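Local coordinates for Alr4995 protein (Nostoc sp., PDB 6LRF) that converts arginine to ornithine through its arginine dihydrolase activity and, as a bifunctional enzyme, also acts as an ornithine cyclodeaminase that forms proline, at residues R4-M9 against R268-V273; D373-D378 against V560-R565; L631-M636 against L682-L687. All coordinates share one frame; numbering follows the deposited sequence.

Contact 1. Residues R4-M9 against R268-V273; sequences RIRFLM and RVTEPV
F7 and R268 face each other as an antiparallel non-hydrogen-bonded pair, their CA atoms 4.4 Å apart. One residue further along, V269 N donates to R6 O over 3.0 Å, lying somewhat above the carbonyl plane; beyond this the segment leaves the strand and T270 replaces a backbone acceptor by its side chain, R6 N donating to T270 OG1 at 3.1 Å. Strand 6-9 is the middle strand of a mixed three-stranded sheet, antiparallel to 267-268 and parallel to 53-56, in a region whose sequence family belongs to the guanidine-modifying enzymes, known for their alpha/beta propeller. R268, on the outer strand 267-268, suits its place because its chain is extended as far as NE: CB rests 3.7 Å from F7 CE1, and I5 CG2 stands 3.7 Å above the centre of one guanidinium face. A nearly straight bond from R268 NE to T270 O (2.9 Å, 172°) fixes the rotation of that plane. An alanine in place of R268 would remove the guanidinium under I5 and the NE bond, and would probably leave I5 less well covered and the 268-271 backbone less firmly held. V269 packs CG1 on L8 CB, and R6, bent at chi3, sends its guanidinium to D55.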
loop_
_atom_site.group_PDB
_atom_site.type_symbol
_atom_site.label_atom_id
_atom_site.label_comp_id
_atom_site.label_asym_id
_atom_site.label_seq_id
_atom_site.Cartn_x
_atom_site.Cartn_y
_atom_site.Cartn_z
ATOM N N ARG B 4 51.467 25.584 -35.596
ATOM C CA ARG B 4 52.352 25.668 -34.427
ATOM C C ARG B 4 51.593 25.873 -33.106
ATOM O O ARG B 4 51.826 26.852 -32.379
ATOM C CB ARG B 4 53.366 26.803 -34.607
ATOM C CG ARG B 4 54.234 26.666 -35.851
ATOM C CD ARG B 4 55.636 27.245 -35.623
ATOM N NE ARG B 4 55.627 28.682 -35.343
ATOM C CZ ARG B 4 55.950 29.221 -34.172
ATOM N NH1 ARG B 4 55.910 30.538 -34.026
ATOM N NH2 ARG B 4 56.324 28.449 -33.152
ATOM N N ILE B 5 50.714 24.931 -32.784
ATOM C CA ILE B 5 49.858 25.020 -31.598
ATOM C C ILE B 5 50.629 24.757 -30.296
ATOM O O ILE B 5 51.445 23.841 -30.228
ATOM C CB ILE B 5 48.671 24.024 -31.713
ATOM C CG1 ILE B 5 47.858 24.319 -32.980
ATOM C CG2 ILE B 5 47.777 24.090 -30.482
ATOM C CD1 ILE B 5 46.742 23.325 -33.248
ATOM N N ARG B 6 50.371 25.572 -29.271
ATOM C CA ARG B 6 51.017 25.408 -27.968
ATOM C C ARG B 6 50.030 24.963 -26.885
ATOM O O ARG B 6 48.920 25.487 -26.795
ATOM C CB ARG B 6 51.685 26.714 -27.519
ATOM C CG ARG B 6 52.540 27.398 -28.580
ATOM C CD ARG B 6 53.161 28.687 -28.032
ATOM N NE ARG B 6 54.218 28.441 -27.053
ATOM C CZ ARG B 6 55.514 28.364 -27.357
ATOM N NH1 ARG B 6 55.918 28.498 -28.623
ATOM N NH2 ARG B 6 56.403 28.145 -26.393
ATOM N N PHE B 7 50.455 24.014 -26.059
ATOM C CA PHE B 7 49.712 23.592 -24.871
ATOM C C PHE B 7 50.546 23.836 -23.634
ATOM O O PHE B 7 51.765 23.685 -23.665
ATOM C CB PHE B 7 49.341 22.111 -24.930
ATOM C CG PHE B 7 48.318 21.786 -25.967
ATOM C CD1 PHE B 7 46.964 21.758 -25.639
ATOM C CD2 PHE B 7 48.704 21.510 -27.274
ATOM C CE1 PHE B 7 46.003 21.462 -26.597
ATOM C CE2 PHE B 7 47.753 21.206 -28.247
ATOM C CZ PHE B 7 46.394 21.180 -27.906
ATOM N N LEU B 8 49.884 24.209 -22.547
ATOM C CA LEU B 8 50.543 24.366 -21.261
ATOM C C LEU B 8 50.297 23.138 -20.401
ATOM O O LEU B 8 49.151 22.704 -20.275
ATOM C CB LEU B 8 50.016 25.598 -20.557
ATOM C CG LEU B 8 50.569 25.851 -19.174
ATOM C CD1 LEU B 8 52.055 26.135 -19.300
ATOM C CD2 LEU B 8 49.826 27.012 -18.591
HETATM N N MSE B 9 51.357 22.574 -19.823
HETATM C CA MSE B 9 51.213 21.462 -18.880
HETATM C C MSE B 9 52.023 21.707 -17.619
HETATM O O MSE B 9 52.672 22.735 -17.474
HETATM C CB MSE B 9 51.638 20.139 -19.516
HETATM C CG MSE B 9 50.793 19.752 -20.706
HETATM SE SE MSE B 9 51.194 17.975 -21.464
HETATM C CE MSE B 9 50.706 16.837 -19.932
ATOM N N ARG B 268 45.205 24.669 -23.903
ATOM C CA ARG B 268 45.588 25.208 -25.202
ATOM C C ARG B 268 45.758 26.726 -25.107
ATOM O O ARG B 268 44.801 27.448 -24.829
ATOM C CB ARG B 268 44.550 24.844 -26.263
ATOM C CG ARG B 268 44.798 25.476 -27.622
ATOM C CD ARG B 268 44.131 24.686 -28.742
ATOM N NE ARG B 268 44.297 25.348 -30.039
ATOM C CZ ARG B 268 44.178 24.729 -31.209
ATOM N NH1 ARG B 268 43.898 23.434 -31.242
ATOM N NH2 ARG B 268 44.352 25.399 -32.341
ATOM N N VAL B 269 46.976 27.218 -25.314
ATOM C CA VAL B 269 47.214 28.645 -25.126
ATOM C C VAL B 269 47.285 29.381 -26.477
ATOM O O VAL B 269 47.460 30.603 -26.527
ATOM C CB VAL B 269 48.488 28.880 -24.310
ATOM C CG1 VAL B 269 48.241 28.517 -22.870
ATOM C CG2 VAL B 269 49.644 28.042 -24.877
ATOM N N THR B 270 47.118 28.615 -27.554
ATOM C CA THR B 270 47.013 29.132 -28.924
ATOM C C THR B 270 45.576 29.064 -29.424
ATOM O O THR B 270 45.170 28.081 -30.043
ATOM C CB THR B 270 47.918 28.334 -29.906
ATOM O OG1 THR B 270 49.282 28.515 -29.532
ATOM C CG2 THR B 270 47.741 28.813 -31.347
ATOM N N GLU B 271 44.809 30.117 -29.141
ATOM C CA GLU B 271 43.406 30.203 -29.544
ATOM C C GLU B 271 43.190 31.453 -30.381
ATOM O O GLU B 271 43.000 32.544 -29.834
ATOM C CB GLU B 271 42.470 30.235 -28.319
ATOM C CG GLU B 271 42.525 29.006 -27.415
ATOM C CD GLU B 271 41.862 27.786 -28.035
ATOM O OE1 GLU B 271 41.571 27.814 -29.256
ATOM O OE2 GLU B 271 41.623 26.800 -27.299
ATOM N N PRO B 272 43.234 31.307 -31.714
ATOM C CA PRO B 272 43.080 32.474 -32.593
ATOM C C PRO B 272 41.674 33.064 -32.521
ATOM O O PRO B 272 40.693 32.326 -32.390
ATOM C CB PRO B 272 43.373 31.907 -33.992
ATOM C CG PRO B 272 44.137 30.618 -33.742
ATOM C CD PRO B 272 43.583 30.081 -32.457
ATOM N N VAL B 273 41.590 34.387 -32.603
ATOM C CA VAL B 273 40.323 35.090 -32.473
ATOM C C VAL B 273 39.659 35.197 -33.835
ATOM O O VAL B 273 40.269 35.665 -34.799
ATOM C CB VAL B 273 40.519 36.494 -31.875
ATOM C CG1 VAL B 273 39.211 37.280 -31.872
ATOM C CG2 VAL B 273 41.081 36.389 -30.469
#

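Contact 2. Residues D373-D378 against V560-R565; sequences DGVAPD and VINTIR
Two flat groups of helix 554-567, the amide of N562 and the guanidinium of R565, present their edges to the backbone of 373-378. The amide meets both polar atoms of A376: A376 N donates to N562 OD1 on a lone pair at 2.9 Å, while N562 ND2 returns a bond of 2.9 Å to A376 O, which lies close to the amide plane although the donor stands above the plane of that carbonyl. Asparagine suits the place because one end accepts and the other donates, so a single side chain answers a peptide N-H and a C=O as a neighbouring strand would; the pair also leaves no doubt about which end of the amide is oxygen. CG is anti to the backbone N (chi1 -163°), which carries the amide out to the backbone of A376. A376 CB lies 3.7 Å from N562 OD1, so the small methyl sits alongside the amide.

R565 uses NE, with G374 O at the guanidinium edge, 3.0 Å away, nearly straight at 170° and in both planes. A bend at chi3 (61°) turns NE to G374 O, and NH1 is taken up by P605 O. G374 has positive phi, and a CB there would collide with R565 NH2, so glycine fits on both counts. Between the two polar grips V375 inserts its methyls, CG1 beside N562 OD1 and CG2 3.9 Å from R565 O. The contact joins the loop between strands 366-369 and 388-392 to the Rossmann-type region. On the loop side, G374 pairs with L427 through the backbone, and P377 lies on V433 and V435 of strand 432-435; on the helix side, V560 and I561 pack against helix 524-536.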
loop_
_atom_site.group_PDB
_atom_site.type_symbol
_atom_site.label_atom_id
_atom_site.label_comp_id
_atom_site.label_asym_id
_atom_site.label_seq_id
_atom_site.Cartn_x
_atom_site.Cartn_y
_atom_site.Cartn_z
ATOM N N ASP B 373 -8.868 32.131 -32.423
ATOM C CA ASP B 373 -9.782 31.686 -31.364
ATOM C C ASP B 373 -9.229 30.492 -30.570
ATOM O O ASP B 373 -8.809 29.507 -31.162
ATOM C CB ASP B 373 -11.138 31.288 -31.952
ATOM C CG ASP B 373 -12.085 32.453 -32.091
ATOM O OD1 ASP B 373 -11.657 33.619 -31.921
ATOM O OD2 ASP B 373 -13.270 32.189 -32.385
ATOM N N GLY B 374 -9.229 30.587 -29.240
ATOM C CA GLY B 374 -8.800 29.475 -28.401
ATOM C C GLY B 374 -7.298 29.218 -28.394
ATOM O O GLY B 374 -6.863 28.128 -28.059
ATOM N N VAL B 375 -6.504 30.221 -28.768
ATOM C CA VAL B 375 -5.044 30.095 -28.771
ATOM C C VAL B 375 -4.473 31.360 -28.139
ATOM O O VAL B 375 -4.839 32.454 -28.528
ATOM C CB VAL B 375 -4.483 29.899 -30.203
ATOM C CG1 VAL B 375 -2.953 29.942 -30.213
ATOM C CG2 VAL B 375 -4.983 28.585 -30.817
ATOM N N ALA B 376 -3.610 31.226 -27.135
ATOM C CA ALA B 376 -3.004 32.404 -26.507
ATOM C C ALA B 376 -1.762 32.799 -27.302
ATOM O O ALA B 376 -1.173 31.951 -27.978
ATOM C CB ALA B 376 -2.654 32.127 -25.051
ATOM N N PRO B 377 -1.388 34.091 -27.265
ATOM C CA PRO B 377 -0.131 34.515 -27.895
ATOM C C PRO B 377 1.030 33.878 -27.200
ATOM O O PRO B 377 0.909 33.502 -26.032
ATOM C CB PRO B 377 -0.109 36.037 -27.695
ATOM C CG PRO B 377 -1.041 36.275 -26.541
ATOM C CD PRO B 377 -2.114 35.229 -26.680
ATOM N N ASP B 378 2.149 33.767 -27.903
ATOM C CA ASP B 378 3.310 33.091 -27.361
ATOM C C ASP B 378 3.821 33.797 -26.111
ATOM O O ASP B 378 3.772 35.021 -26.014
ATOM C CB ASP B 378 4.404 33.007 -28.418
ATOM C CG ASP B 378 5.312 31.824 -28.202
ATOM O OD1 ASP B 378 4.914 30.689 -28.571
ATOM O OD2 ASP B 378 6.418 32.030 -27.653
ATOM N N VAL B 560 2.879 23.548 -24.117
ATOM C CA VAL B 560 2.716 22.464 -25.064
ATOM C C VAL B 560 1.275 22.403 -25.558
ATOM O O VAL B 560 1.024 22.222 -26.750
ATOM C CB VAL B 560 3.118 21.103 -24.442
ATOM C CG1 VAL B 560 2.610 19.937 -25.300
ATOM C CG2 VAL B 560 4.637 21.035 -24.254
ATOM N N ILE B 561 0.326 22.563 -24.640
ATOM C CA ILE B 561 -1.082 22.475 -25.007
ATOM C C ILE B 561 -1.427 23.603 -25.965
ATOM O O ILE B 561 -2.015 23.371 -27.026
ATOM C CB ILE B 561 -1.988 22.514 -23.771
ATOM C CG1 ILE B 561 -1.814 21.194 -22.989
ATOM C CG2 ILE B 561 -3.450 22.734 -24.188
ATOM C CD1 ILE B 561 -2.538 21.158 -21.643
ATOM N N ASN B 562 -1.033 24.819 -25.605
ATOM C CA ASN B 562 -1.248 25.972 -26.475
ATOM C C ASN B 562 -0.603 25.830 -27.864
ATOM O O ASN B 562 -1.181 26.210 -28.878
ATOM C CB ASN B 562 -0.713 27.240 -25.805
ATOM C CG ASN B 562 -1.255 28.478 -26.450
ATOM O OD1 ASN B 562 -2.470 28.684 -26.458
ATOM N ND2 ASN B 562 -0.370 29.313 -27.010
ATOM N N THR B 563 0.600 25.279 -27.910
ATOM C CA THR B 563 1.303 25.115 -29.180
ATOM C C THR B 563 0.587 24.119 -30.099
ATOM O O THR B 563 0.434 24.361 -31.302
ATOM C CB THR B 563 2.764 24.674 -28.928
ATOM O OG1 THR B 563 3.428 25.692 -28.172
ATOM C CG2 THR B 563 3.510 24.457 -30.227
ATOM N N ILE B 564 0.145 22.993 -29.547
ATOM C CA ILE B 564 -0.579 22.017 -30.363
ATOM C C ILE B 564 -1.918 22.607 -30.833
ATOM O O ILE B 564 -2.296 22.434 -31.987
ATOM C CB ILE B 564 -0.817 20.680 -29.606
ATOM C CG1 ILE B 564 0.512 20.106 -29.085
ATOM C CG2 ILE B 564 -1.473 19.648 -30.526
ATOM C CD1 ILE B 564 1.582 19.931 -30.171
ATOM N N ARG B 565 -2.620 23.326 -29.954
ATOM C CA ARG B 565 -3.863 23.977 -30.354
ATOM C C ARG B 565 -3.574 24.975 -31.493
ATOM O O ARG B 565 -4.358 25.079 -32.439
ATOM C CB ARG B 565 -4.547 24.661 -29.161
ATOM C CG ARG B 565 -5.093 23.673 -28.097
ATOM C CD ARG B 565 -5.818 24.405 -26.963
ATOM N NE ARG B 565 -6.976 25.146 -27.469
ATOM C CZ ARG B 565 -8.192 24.625 -27.614
ATOM N NH1 ARG B 565 -8.425 23.363 -27.258
ATOM N NH2 ARG B 565 -9.177 25.365 -28.111
#

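Contact 3. Residues L631-M636 against L682-L687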
loop_
_atom_site.group_PDB
_atom_site.type_symbol
_atom_site.label_atom_id
_atom_site.label_comp_id
_atom_site.label_asym_id
_atom_site.label_seq_id
_atom_site.Cartn_x
_atom_site.Cartn_y
_atom_site.Cartn_z
ATOM N N LEU B 631 -2.655 -4.620 -24.509
ATOM C CA LEU B 631 -1.624 -4.288 -23.543
ATOM C C LEU B 631 -2.057 -3.050 -22.745
ATOM O O LEU B 631 -2.146 -1.945 -23.283
ATOM C CB LEU B 631 -0.305 -4.034 -24.269
ATOM C CG LEU B 631 0.999 -4.173 -23.503
ATOM C CD1 LEU B 631 1.088 -5.566 -22.905
ATOM C CD2 LEU B 631 2.166 -3.933 -24.464
HETATM N N MSE B 632 -2.345 -3.229 -21.466
HETATM C CA MSE B 632 -2.880 -2.132 -20.675
HETATM C C MSE B 632 -1.799 -1.579 -19.749
HETATM O O MSE B 632 -1.457 -2.172 -18.723
HETATM C CB MSE B 632 -4.115 -2.585 -19.900
HETATM C CG MSE B 632 -5.372 -2.708 -20.770
HETATM SE SE MSE B 632 -6.752 -3.870 -19.985
HETATM C CE MSE B 632 -5.751 -5.534 -19.889
ATOM N N LEU B 633 -1.254 -0.435 -20.141
ATOM C CA LEU B 633 -0.080 0.103 -19.473
ATOM C C LEU B 633 -0.484 1.259 -18.558
ATOM O O LEU B 633 -0.565 2.428 -18.984
ATOM C CB LEU B 633 0.960 0.540 -20.508
ATOM C CG LEU B 633 1.416 -0.533 -21.509
ATOM C CD1 LEU B 633 2.219 0.105 -22.653
ATOM C CD2 LEU B 633 2.224 -1.635 -20.832
ATOM N N SER B 634 -0.708 0.887 -17.295
ATOM C CA SER B 634 -1.265 1.721 -16.218
ATOM C C SER B 634 -2.135 2.875 -16.701
ATOM O O SER B 634 -1.755 4.038 -16.585
ATOM C CB SER B 634 -0.143 2.256 -15.310
ATOM O OG SER B 634 0.773 3.058 -16.017
ATOM N N SER B 635 -3.312 2.542 -17.225
ATOM C CA SER B 635 -4.219 3.562 -17.740
ATOM C C SER B 635 -5.601 3.518 -17.092
ATOM O O SER B 635 -6.548 4.113 -17.618
ATOM C CB SER B 635 -4.347 3.435 -19.264
ATOM O OG SER B 635 -4.500 2.075 -19.644
HETATM N N MSE B 636 -5.712 2.827 -15.959
HETATM C CA MSE B 636 -6.875 2.959 -15.056
HETATM C C MSE B 636 -8.265 2.887 -15.709
HETATM O O MSE B 636 -8.793 1.807 -16.008
HETATM C CB MSE B 636 -6.786 4.297 -14.295
HETATM C CG MSE B 636 -5.558 4.481 -13.381
HETATM SE SE MSE B 636 -5.662 3.525 -11.659
HETATM C CE MSE B 636 -5.242 4.997 -10.437
ATOM N N LEU B 682 9.684 -0.109 -15.846
ATOM C CA LEU B 682 10.438 -1.339 -15.623
ATOM C C LEU B 682 9.911 -2.435 -16.551
ATOM O O LEU B 682 10.687 -3.098 -17.257
ATOM C CB LEU B 682 10.343 -1.795 -14.159
ATOM C CG LEU B 682 10.988 -3.167 -13.885
ATOM C CD1 LEU B 682 12.441 -3.197 -14.368
ATOM C CD2 LEU B 682 10.921 -3.519 -12.419
ATOM N N PHE B 683 8.585 -2.604 -16.549
ATOM C CA PHE B 683 7.929 -3.620 -17.374
ATOM C C PHE B 683 8.297 -3.456 -18.840
ATOM O O PHE B 683 8.684 -4.420 -19.505
ATOM C CB PHE B 683 6.400 -3.565 -17.202
ATOM C CG PHE B 683 5.656 -4.579 -18.034
ATOM C CD1 PHE B 683 5.372 -5.834 -17.524
ATOM C CD2 PHE B 683 5.251 -4.280 -19.334
ATOM C CE1 PHE B 683 4.695 -6.768 -18.287
ATOM C CE2 PHE B 683 4.576 -5.216 -20.101
ATOM C CZ PHE B 683 4.299 -6.461 -19.574
ATOM N N LEU B 684 8.171 -2.230 -19.346
ATOM C CA LEU B 684 8.474 -1.943 -20.747
ATOM C C LEU B 684 9.957 -2.114 -21.071
ATOM O O LEU B 684 10.326 -2.501 -22.184
ATOM C CB LEU B 684 8.023 -0.521 -21.104
ATOM C CG LEU B 684 6.504 -0.335 -21.207
ATOM C CD1 LEU B 684 6.107 1.133 -21.134
ATOM C CD2 LEU B 684 5.984 -0.968 -22.493
ATOM N N SER B 685 10.812 -1.820 -20.103
ATOM C CA SER B 685 12.238 -1.962 -20.334
ATOM C C SER B 685 12.592 -3.436 -20.611
ATOM O O SER B 685 13.199 -3.766 -21.634
ATOM C CB SER B 685 13.026 -1.423 -19.140
ATOM O OG SER B 685 14.386 -1.253 -19.511
ATOM N N LEU B 686 12.180 -4.306 -19.699
ATOM C CA LEU B 686 12.360 -5.749 -19.826
ATOM C C LEU B 686 11.732 -6.312 -21.086
ATOM O O LEU B 686 12.311 -7.173 -21.749
ATOM C CB LEU B 686 11.746 -6.443 -18.622
ATOM C CG LEU B 686 12.354 -6.111 -17.271
ATOM C CD1 LEU B 686 11.454 -6.626 -16.160
ATOM C CD2 LEU B 686 13.739 -6.731 -17.198
ATOM N N LEU B 687 10.525 -5.847 -21.397
ATOM C CA LEU B 687 9.810 -6.318 -22.572
ATOM C C LEU B 687 10.620 -6.060 -23.837
ATOM O O LEU B 687 10.732 -6.937 -24.706
ATOM C CB LEU B 687 8.436 -5.651 -22.677
ATOM C CG LEU B 687 7.612 -6.032 -23.902
ATOM C CD1 LEU B 687 7.175 -7.499 -23.818
ATOM C CD2 LEU B 687 6.412 -5.108 -24.033
#
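Helix 682-687 packs against strand 631-633 in the Rossmann fold of the C-terminal region, the helix lying on the parallel six-stranded sheet (strand order 3-2-1-4-5-6) with helices 467-486 and 505-513 beside it. Four leucines and one phenylalanine carry the contact, and no hydrogen bond crosses it. The closest meeting is tip to tip: L633 CD1 lies 3.9 Å from L684 CD2. L633 places its other methyl, CD2, 4.3 Å from F683 CD2, and L631, two residues back and so on the same side of the strand, reaches the ring from CD1 at 4.5 Å from F683 CE2 while its CD2 meets L687 CD2. Branched leucine suits the strand because its two methyls can serve two partners, and the ring of F683 is broad enough to receive both leucines.

In the next shell, V493 of the adjoining strand 491-495 touches L631 and L633, V655 of strand 651-656 supports F683, and V474 of helix 467-486 meets the same phenylalanine. L684 and L687 lean on L511 of helix 505-513. Backbone bonds of L631 to V492 and T494, and of M632 to V653 and V655, hold the strand in its central place. The axes of the two short segments approach to 11.2 Å, at 137° between their directions. Within the helix, L687 N donates to F683 O over 3.0 Å, setting those two side chains one turn apart.

From the N terminus, contact 1 comes first: strand 6-9 meets the end of strand 267-268 and the loop that follows, closing a loop of 258 residues and bringing the N-terminal strand beside one some 260 residues later in the guanidine-modifying-enzyme region. Contact 2 opens only later and spans 181 residues, tying the loop before strand 388-392 to helix 554-567 of the Rossmann-type region. Contact 3 follows, a short closure of 45 residues lying wholly within that region, where sheet and helix pack together. The three run in series, none nesting in or crossing another. Contact 1 lies across the chain's centre from the others, with centres about 50 Å and 53 Å away; contacts 2 and 3 are about 31 Å apart between centres.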